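Local coordinates for taurine:2-oxoglutarate aminotransferase (PDB 6JIX), which catalyses the pyridoxal 5'-phosphate-dependent transfer of the amino group of taurine to 2-oxoglutarate, which becomes glutamate, at the interface of chains A and B. Numbering follows the deposited sequence. Chains: chain A/B, taurine:2-oxoglutarate aminotransferase.

Contact 1: the interface of chains A and B. Residues chain A 11-12, 14-15, 19; chain B 87, 91-92.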
loop_
_atom_site.group_PDB
_atom_site.type_symbol
_atom_site.label_atom_id
_atom_site.label_comp_id
_atom_site.label_asym_id
_atom_site.label_seq_id
_atom_site.Cartn_x
_atom_site.Cartn_y
_atom_site.Cartn_z
ATOM N N VAL A 11 24.971 6.908 7.835
ATOM C CA VAL A 11 23.562 6.574 7.665
ATOM C C VAL A 11 22.729 7.838 7.483
ATOM O O VAL A 11 21.841 7.892 6.621
ATOM C CB VAL A 11 23.065 5.729 8.853
ATOM C CG1 VAL A 11 21.563 5.878 9.020
ATOM C CG2 VAL A 11 23.446 4.265 8.662
ATOM N N ALA A 12 23.006 8.875 8.281
ATOM C CA ALA A 12 22.250 10.122 8.177
ATOM C C ALA A 12 22.593 10.891 6.909
ATOM O O ALA A 12 21.718 11.550 6.330
ATOM C CB ALA A 12 22.519 10.999 9.402
ATOM N N LEU A 14 23.623 9.520 3.926
ATOM C CA LEU A 14 22.982 8.838 2.805
ATOM C C LEU A 14 21.483 9.114 2.772
ATOM O O LEU A 14 20.897 9.280 1.696
ATOM C CB LEU A 14 23.265 7.336 2.866
ATOM C CG LEU A 14 24.735 7.035 2.583
ATOM C CD1 LEU A 14 24.879 5.728 1.875
ATOM C CD2 LEU A 14 25.306 8.149 1.738
ATOM N N HIS A 15 20.837 9.148 3.937
ATOM C CA HIS A 15 19.416 9.476 3.969
ATOM C C HIS A 15 19.176 10.891 3.448
ATOM O O HIS A 15 18.283 11.120 2.625
ATOM C CB HIS A 15 18.856 9.316 5.389
ATOM C CG HIS A 15 17.440 9.798 5.534
ATOM N ND1 HIS A 15 16.370 8.938 5.662
ATOM C CD2 HIS A 15 16.923 11.051 5.561
ATOM C CE1 HIS A 15 15.254 9.641 5.757
ATOM N NE2 HIS A 15 15.561 10.925 5.701
ATOM N N VAL A 19 17.383 9.579 0.130
ATOM C CA VAL A 19 16.060 9.141 0.578
ATOM C C VAL A 19 15.061 10.259 0.331
ATOM O O VAL A 19 15.354 11.432 0.591
ATOM C CB VAL A 19 16.068 8.750 2.074
ATOM C CG1 VAL A 19 14.666 8.371 2.539
ATOM C CG2 VAL A 19 17.051 7.622 2.349
ATOM N N ALA B 87 16.464 8.283 9.809
ATOM C CA ALA B 87 17.302 7.475 8.932
ATOM C C ALA B 87 17.606 6.122 9.567
ATOM O O ALA B 87 17.798 6.026 10.780
ATOM C CB ALA B 87 18.609 8.209 8.640
ATOM N N LYS B 91 17.396 1.528 4.995
ATOM C CA LYS B 91 16.714 2.499 4.145
ATOM C C LYS B 91 17.721 3.388 3.426
ATOM O O LYS B 91 17.565 3.683 2.233
ATOM C CB LYS B 91 15.753 3.342 4.992
ATOM C CG LYS B 91 15.020 4.442 4.230
ATOM C CD LYS B 91 13.870 5.018 5.047
ATOM C CE LYS B 91 14.361 6.097 5.999
ATOM N NZ LYS B 91 13.287 6.635 6.874
ATOM N N SER B 92 18.762 3.826 4.146
ATOM C CA SER B 92 19.815 4.622 3.530
ATOM C C SER B 92 20.566 3.816 2.478
ATOM O O SER B 92 20.827 4.312 1.378
ATOM C CB SER B 92 20.787 5.114 4.596
ATOM O OG SER B 92 20.445 6.392 5.088
#
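The imidazole of A:His15 meets B:Lys91 at its edge: CE of the lysine lies in the ring plane, 3.5 Å from ND1 of the histidine. One face of the ring is covered by A:Val19 of its own chain, whose CB stands 3.6 Å above the plane of the A:His15 ring and toward its rim. On the opposite side of the plane from A:Val19, beyond the rim at CG, is CB of B:Ala87, 3.4 Å from CB of A:His15; it also packs against CG1 of A:Val11. The lysine bends at chi3 (84°), which turns its end toward the imidazole edge, and the two side chains cross obliquely. The amine NZ of B:Lys91 stays 4.0 Å from ND1 of A:His15; if the lysine is charged, it would tend to make protonation of the nearby imidazole less favourable. The polar centre is B:Ser92 on helix 89-102. Its hydroxyl OG donates to the backbone O of A:Val11 at 2.6 Å, arriving in the carbonyl plane on a lone pair (141° at the oxygen). OG also lies 3.0 Å from the backbone N of A:His15, but this N-H points along the helix to O of A:Val11, so the pair is a close contact and not a convincing hydrogen bond. The A:Val11 carbonyl thus serves its own helix 8-18 and takes the serine, beside the turn, as a second donor. CB of B:Ser92 packs on CB of A:Leu14. The patch seats the N-terminal helix of one subunit on the start of helix 89-102 of the other. B:Ala87 directly follows the glutamate-contacting B:Ala85 and B:Tyr86, so the docking may also steady that segment.

Contact 2: the interface of chains A and B. Residues chain A 95-96, 99, 108-110; chain B 17-18.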
loop_
_atom_site.group_PDB
_atom_site.type_symbol
_atom_site.label_atom_id
_atom_site.label_comp_id
_atom_site.label_asym_id
_atom_site.label_seq_id
_atom_site.Cartn_x
_atom_site.Cartn_y
_atom_site.Cartn_z
ATOM N N ALA A 95 -7.533 -14.052 9.478
ATOM C CA ALA A 95 -8.882 -13.633 9.120
ATOM C C ALA A 95 -9.901 -14.109 10.154
ATOM O O ALA A 95 -10.753 -13.335 10.602
ATOM C CB ALA A 95 -9.240 -14.148 7.735
ATOM N N LYS A 96 -9.821 -15.378 10.568
ATOM C CA LYS A 96 -10.756 -15.859 11.581
ATOM C C LYS A 96 -10.555 -15.136 12.906
ATOM O O LYS A 96 -11.524 -14.681 13.522
ATOM C CB LYS A 96 -10.634 -17.371 11.770
ATOM C CG LYS A 96 -11.951 -17.997 12.237
ATOM C CD LYS A 96 -11.768 -18.921 13.431
ATOM C CE LYS A 96 -13.092 -19.559 13.803
ATOM N NZ LYS A 96 -13.303 -19.518 15.270
ATOM N N VAL A 99 -12.075 -11.599 12.599
ATOM C CA VAL A 99 -13.535 -11.684 12.638
ATOM C C VAL A 99 -14.007 -12.003 14.052
ATOM O O VAL A 99 -14.982 -11.423 14.545
ATOM C CB VAL A 99 -14.046 -12.729 11.628
ATOM C CG1 VAL A 99 -15.558 -12.896 11.754
ATOM C CG2 VAL A 99 -13.664 -12.346 10.206
ATOM N N GLN A 108 -17.794 -11.393 8.810
ATOM C CA GLN A 108 -17.570 -12.649 8.110
ATOM C C GLN A 108 -16.161 -12.766 7.540
ATOM O O GLN A 108 -15.471 -13.755 7.793
ATOM C CB GLN A 108 -18.588 -12.811 6.980
ATOM C CG GLN A 108 -18.717 -14.240 6.487
ATOM C CD GLN A 108 -18.816 -15.232 7.633
ATOM O OE1 GLN A 108 -19.771 -15.204 8.413
ATOM N NE2 GLN A 108 -17.828 -16.111 7.746
ATOM N N ARG A 109 -15.710 -11.775 6.782
ATOM C CA ARG A 109 -14.463 -11.912 6.048
ATOM C C ARG A 109 -13.551 -10.723 6.334
ATOM O O ARG A 109 -13.968 -9.709 6.900
ATOM C CB ARG A 109 -14.725 -12.052 4.540
ATOM C CG ARG A 109 -15.728 -13.123 4.188
ATOM C CD ARG A 109 -15.919 -13.252 2.670
ATOM N NE ARG A 109 -16.689 -14.450 2.351
ATOM C CZ ARG A 109 -16.164 -15.666 2.258
ATOM N NH1 ARG A 109 -14.866 -15.833 2.442
ATOM N NH2 ARG A 109 -16.933 -16.715 1.998
ATOM N N VAL A 110 -12.280 -10.884 5.964
ATOM C CA VAL A 110 -11.278 -9.829 6.056
ATOM C C VAL A 110 -10.582 -9.683 4.701
ATOM O O VAL A 110 -10.167 -10.679 4.089
ATOM C CB VAL A 110 -10.259 -10.120 7.171
ATOM C CG1 VAL A 110 -9.122 -9.125 7.110
ATOM C CG2 VAL A 110 -10.953 -10.080 8.512
ATOM N N GLU B 17 -14.056 -19.505 3.886
ATOM C CA GLU B 17 -15.094 -19.019 4.776
ATOM C C GLU B 17 -14.837 -17.614 5.299
ATOM O O GLU B 17 -15.793 -16.854 5.472
ATOM C CB GLU B 17 -15.249 -19.990 5.953
ATOM C CG GLU B 17 -16.518 -19.819 6.788
ATOM C CD GLU B 17 -16.406 -20.495 8.152
ATOM O OE1 GLU B 17 -17.008 -19.990 9.137
ATOM O OE2 GLU B 17 -15.699 -21.533 8.233
ATOM N N TYR B 18 -13.576 -17.235 5.528
ATOM C CA TYR B 18 -13.255 -16.009 6.248
ATOM C C TYR B 18 -12.364 -15.047 5.488
ATOM O O TYR B 18 -12.250 -13.887 5.898
ATOM C CB TYR B 18 -12.555 -16.322 7.576
ATOM C CG TYR B 18 -13.440 -16.914 8.637
ATOM C CD1 TYR B 18 -14.348 -16.131 9.321
ATOM C CD2 TYR B 18 -13.346 -18.257 8.977
ATOM C CE1 TYR B 18 -15.151 -16.667 10.313
ATOM C CE2 TYR B 18 -14.154 -18.803 9.974
ATOM C CZ TYR B 18 -15.053 -18.002 10.638
ATOM O OH TYR B 18 -15.860 -18.523 11.623
HETATM O O HOH W 1 -18.919 -18.223 9.971
#
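The C-terminal end of the N-terminal helix 8-18 of chain B, at B:Glu17 and B:Tyr18, docks into a groove of chain A between helix 89-102 and strand 107-113. B:Tyr18 is the residue that fills it. CG of A:Lys96 sits over one face of its ring in a CH-pi contact, 3.5 Å from the centroid of the B:Tyr18 ring; CG of B:Glu17, from the same chain as the tyrosine, lies more loosely over the rim of the opposite face. The lysine chain bends at chi2 (-131°), so that beyond CG it runs on toward the phenol end, with CE 3.7 Å from OH of B:Tyr18. A:Val99 touches the CD1 side of the ring through CG2, and CB of A:Ala95 packs at the tyrosine CB. Backbone groups pin the helix end. The carbonyl O of B:Tyr18 accepts the amide N of A:Val110 at 3.0 Å, the donor lying nearly along the C=O axis (161°). One residue earlier, O of B:Glu17 takes NE2 of the A:Gln108 side-chain amide at 3.1 Å; the donor comes from above the carbonyl plane, although the oxygen lies close to the plane of the glutamine amide. The A:Gln108 and B:Tyr18 side chains run at about a right angle to each other, while their flat groups are tilted by 27°. The guanidinium of A:Arg109 turns a face to the same B:Glu17 carbonyl, whose O lies 3.2 Å above the A:Arg109 plane toward the rim. A water bridges NE2 of A:Gln108 (3.3 Å) and the carboxylate OE1 of B:Glu17 (2.7 Å), with a weak contact to the phenol OH. With its aromatic plug and its carbonyls held by the strand, the patch fastens the end of the N-terminal helix to the partner subunit, just before the chain enters the glutamate-contacting stretch from B:Gln21 to B:His24.

The centres of contact 1 and contact 2 lie about 39 Å apart, yet both use the same two elements, the N-terminal helix 8-18 of one chain and helix 89-102 of the other, with the chains exchanged. Through the two-fold axis, contact 1 is therefore continued by the twin of contact 2: the middle of helix 8-18 meets the start of helix 89-102, and its end meets the later turns and strand 107-113. Each subunit thus lays its N-terminal helix against its neighbour, a reciprocal packing that suits the dimer typical of class-III aminotransferases.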